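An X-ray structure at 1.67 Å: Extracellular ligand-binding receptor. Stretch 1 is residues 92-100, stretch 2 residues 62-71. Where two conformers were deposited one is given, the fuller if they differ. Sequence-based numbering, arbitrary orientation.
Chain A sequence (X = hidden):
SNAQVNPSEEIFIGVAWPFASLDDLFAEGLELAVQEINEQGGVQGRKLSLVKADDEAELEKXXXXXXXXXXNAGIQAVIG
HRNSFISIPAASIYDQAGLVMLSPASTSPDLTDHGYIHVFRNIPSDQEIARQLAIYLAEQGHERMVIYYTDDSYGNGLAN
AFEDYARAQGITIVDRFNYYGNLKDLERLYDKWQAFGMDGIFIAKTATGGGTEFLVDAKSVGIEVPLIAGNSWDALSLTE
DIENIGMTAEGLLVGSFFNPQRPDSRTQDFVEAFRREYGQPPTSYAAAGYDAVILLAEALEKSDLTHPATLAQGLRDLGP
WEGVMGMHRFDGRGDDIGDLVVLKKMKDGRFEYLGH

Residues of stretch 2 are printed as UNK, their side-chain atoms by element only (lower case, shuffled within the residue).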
# COMPACT_ATOMS: atom_id res chain seq x y z
N SER A 92 -8.85 -16.13 0.57
CA SER A 92 -9.83 -17.16 0.97
C SER A 92 -9.11 -18.50 1.13
O SER A 92 -9.42 -19.28 2.03
CB SER A 92 -10.96 -17.27 -0.06
OG SER A 92 -11.88 -18.33 0.33
N ILE A 93 -8.19 -18.79 0.21
CA ILE A 93 -7.40 -20.01 0.25
C ILE A 93 -6.50 -20.00 1.48
O ILE A 93 -6.39 -21.00 2.20
CB ILE A 93 -6.54 -20.15 -1.04
CG1 ILE A 93 -7.46 -20.34 -2.26
CG2 ILE A 93 -5.52 -21.34 -0.91
CD1 ILE A 93 -6.68 -20.35 -3.59
N TYR A 94 -5.79 -18.90 1.74
CA TYR A 94 -4.93 -18.85 2.92
C TYR A 94 -5.75 -18.95 4.19
O TYR A 94 -5.38 -19.71 5.09
CB TYR A 94 -4.17 -17.54 2.89
CG TYR A 94 -3.20 -17.40 1.72
CD1 TYR A 94 -2.15 -18.32 1.52
CD2 TYR A 94 -3.31 -16.33 0.84
CE1 TYR A 94 -1.27 -18.20 0.45
CE2 TYR A 94 -2.40 -16.15 -0.19
CZ TYR A 94 -1.38 -17.10 -0.38
OH TYR A 94 -0.52 -16.92 -1.44
N ASP A 95 -6.89 -18.26 4.25
CA ASP A 95 -7.69 -18.27 5.48
C ASP A 95 -8.24 -19.67 5.78
O ASP A 95 -8.21 -20.15 6.94
CB ASP A 95 -8.82 -17.25 5.39
CG ASP A 95 -9.49 -17.00 6.74
OD1 ASP A 95 -8.84 -16.50 7.66
OD2 ASP A 95 -10.67 -17.32 6.87
N GLN A 96 -8.78 -20.34 4.76
CA GLN A 96 -9.31 -21.68 4.98
C GLN A 96 -8.20 -22.66 5.36
O GLN A 96 -8.46 -23.66 6.05
CB GLN A 96 -10.01 -22.18 3.71
CG GLN A 96 -11.43 -21.73 3.58
CD GLN A 96 -12.37 -22.78 4.18
OE1 GLN A 96 -12.72 -23.78 3.53
NE2 GLN A 96 -12.77 -22.56 5.43
N ALA A 97 -6.98 -22.44 4.87
CA ALA A 97 -5.82 -23.27 5.29
C ALA A 97 -5.20 -22.92 6.66
O ALA A 97 -4.30 -23.62 7.15
CB ALA A 97 -4.71 -23.23 4.23
N GLY A 98 -5.65 -21.83 7.27
CA GLY A 98 -5.08 -21.41 8.54
C GLY A 98 -3.63 -21.00 8.35
O GLY A 98 -2.78 -21.38 9.14
N LEU A 99 -3.35 -20.28 7.26
CA LEU A 99 -2.00 -19.77 7.01
C LEU A 99 -2.04 -18.26 6.87
O LEU A 99 -2.84 -17.74 6.09
CB LEU A 99 -1.49 -20.40 5.71
CG LEU A 99 -0.06 -20.08 5.25
CD1 LEU A 99 0.92 -20.58 6.32
CD2 LEU A 99 0.16 -20.80 3.91
N VAL A 100 -1.20 -17.56 7.63
CA VAL A 100 -1.15 -16.10 7.54
C VAL A 100 -0.78 -15.61 6.15
O VAL A 100 0.16 -16.11 5.51
CB VAL A 100 -0.17 -15.51 8.57
CG1 VAL A 100 0.24 -14.03 8.20
CG2 VAL A 100 -0.80 -15.55 9.94
N UNK A 62 -1.82 -16.23 -9.43
CA UNK A 62 -1.94 -15.94 -8.00
C UNK A 62 -2.67 -16.99 -7.16
O UNK A 62 -2.22 -17.35 -6.07
N UNK A 63 -3.81 -17.45 -7.66
CA UNK A 63 -4.56 -18.51 -6.96
C UNK A 63 -3.78 -19.83 -6.93
O UNK A 63 -3.83 -20.57 -5.95
c UNK A 63 -6.83 -17.46 -7.55
c UNK A 63 -7.06 -16.99 -6.09
c UNK A 63 -5.94 -18.74 -7.61
c UNK A 63 -8.16 -17.72 -8.19
N UNK A 64 -3.07 -20.15 -8.01
CA UNK A 64 -2.25 -21.37 -8.06
C UNK A 64 -1.11 -21.32 -7.05
O UNK A 64 -0.80 -22.33 -6.38
c UNK A 64 -1.70 -21.57 -9.47
N UNK A 65 -0.47 -20.16 -6.94
CA UNK A 65 0.60 -19.94 -5.97
C UNK A 65 0.03 -20.07 -4.57
O UNK A 65 0.66 -20.72 -3.67
c UNK A 65 1.24 -18.55 -6.20
c UNK A 65 2.13 -18.61 -7.47
c UNK A 65 2.63 -17.25 -7.98
c UNK A 65 2.05 -18.04 -4.99
N UNK A 66 -1.17 -19.50 -4.35
CA UNK A 66 -1.74 -19.50 -2.99
C UNK A 66 -1.97 -20.95 -2.53
O UNK A 66 -1.61 -21.32 -1.39
c UNK A 66 -3.08 -18.68 -2.93
N UNK A 67 -2.57 -21.76 -3.41
CA UNK A 67 -2.81 -23.16 -3.12
C UNK A 67 -1.50 -23.90 -2.92
O UNK A 67 -1.39 -24.72 -2.03
o UNK A 67 -4.82 -24.97 -1.88
c UNK A 67 -3.66 -23.83 -4.22
n UNK A 67 -4.11 -27.07 -2.36
c UNK A 67 -3.85 -25.35 -4.07
c UNK A 67 -4.31 -25.78 -2.67
N UNK A 68 -0.51 -23.60 -3.74
CA UNK A 68 0.78 -24.28 -3.57
C UNK A 68 1.43 -23.95 -2.23
O UNK A 68 2.02 -24.85 -1.59
c UNK A 68 1.71 -23.95 -4.70
N UNK A 69 1.38 -22.69 -1.84
CA UNK A 69 1.88 -22.34 -0.48
C UNK A 69 1.06 -23.01 0.60
O UNK A 69 1.59 -23.59 1.56
c UNK A 69 1.88 -20.83 -0.25
c UNK A 69 5.17 -18.71 -2.14
c UNK A 69 3.91 -18.09 -1.97
c UNK A 69 5.33 -20.01 -1.67
c UNK A 69 4.24 -20.72 -1.11
c UNK A 69 3.01 -20.11 -0.92
c UNK A 69 2.84 -18.81 -1.39
N UNK A 70 -0.27 -22.90 0.49
CA UNK A 70 -1.15 -23.49 1.50
C UNK A 70 -1.01 -24.99 1.68
O UNK A 70 -1.22 -25.51 2.78
c UNK A 70 -2.64 -23.13 1.20
N UNK A 71 -0.63 -25.70 0.62
CA UNK A 71 -0.50 -27.16 0.69
C UNK A 71 0.91 -27.62 1.10
O UNK A 71 1.18 -28.83 1.17
o UNK A 71 -0.59 -29.97 -1.38
c UNK A 71 -0.88 -27.76 -0.66
o UNK A 71 -1.97 -29.64 0.30
c UNK A 71 -1.17 -29.22 -0.58

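Position 62 has no side-chain atoms, and nothing of stretch 1 lies close to it; it is Gly 62, buried in the helix with no side chain to accommodate. Position 63 carries four carbons, forked at the second, whose tip meets CD1 of Ile 93: Leu 63. Its CA-to-CB bond points sideways, but the m,t rotamer brings the end of the chain nearer, and CD2 of Leu 63 lies 4.2 Å from CD1 of Ile 93, one aliphatic chain against another.

Position 64 has one carbon, its CA-to-CB bond directed away from stretch 1 and touching nothing there: Ala 64, a small helix-favouring residue on an exposed face. Position 65 has four carbons forked at the first, one arm two carbons long, which barely touch stretch 1; this is isoleucine. Ile 65 is buried, but its end leads away, so its greasy bulk hardly takes part in this contact.

At position 66 a single carbon points toward stretch 1, its CB 3.4 Å from CZ of Tyr 94. This is Ala 66. With so small a side chain there, OH of Tyr 94 comes to 3.2 Å from CA of Ala 66, while CD1 of Ile 93 lies 4.0 Å from CB of Ala 66.

Position 67 shows three carbons, the third bearing one oxygen and one nitrogen, with the oxygen near CG2 of Ile 93: Gln 67. Its CA-to-CB bond points away and the residue is exposed, as suits a polar amide, yet OE1 of Gln 67 comes within 3.8 Å of CG2 of Ile 93. Position 68, one carbon pointing away without contact, is Ala 68, compact and helix-favouring.

Position 69 has one carbon followed by a six-carbon ring, without oxygen, whose edge OH of Tyr 94 approaches: Phe 69. Its CA-to-CB bond points toward stretch 1, and a wholly apolar ring suits the buried site; OH of Tyr 94 is 3.9 Å from CD2 of Phe 69. Position 70 has one carbon, its CB, 3.7 Å from CB of Ala 97. Ala 70 suits this tight spot. Position 71 has two carbons, the second carrying two oxygens, none touching stretch 1: Asp 71, exposed just beyond the helix, where a charged group can stay in solvent.

The two helices run nearly parallel, at 15°. No hydrogen bond links the stretches; packing makes the contact. Ile 93 fits as a knob among Leu 63, Ala 66, Gln 67 and Ala 70. Beyond the Schellman turn at Gly 98, CD2 of Leu 99 lies 3.8 Å from CA of Ala 70.

Stretch 2, residues 62-71: GLAIAQAFAD
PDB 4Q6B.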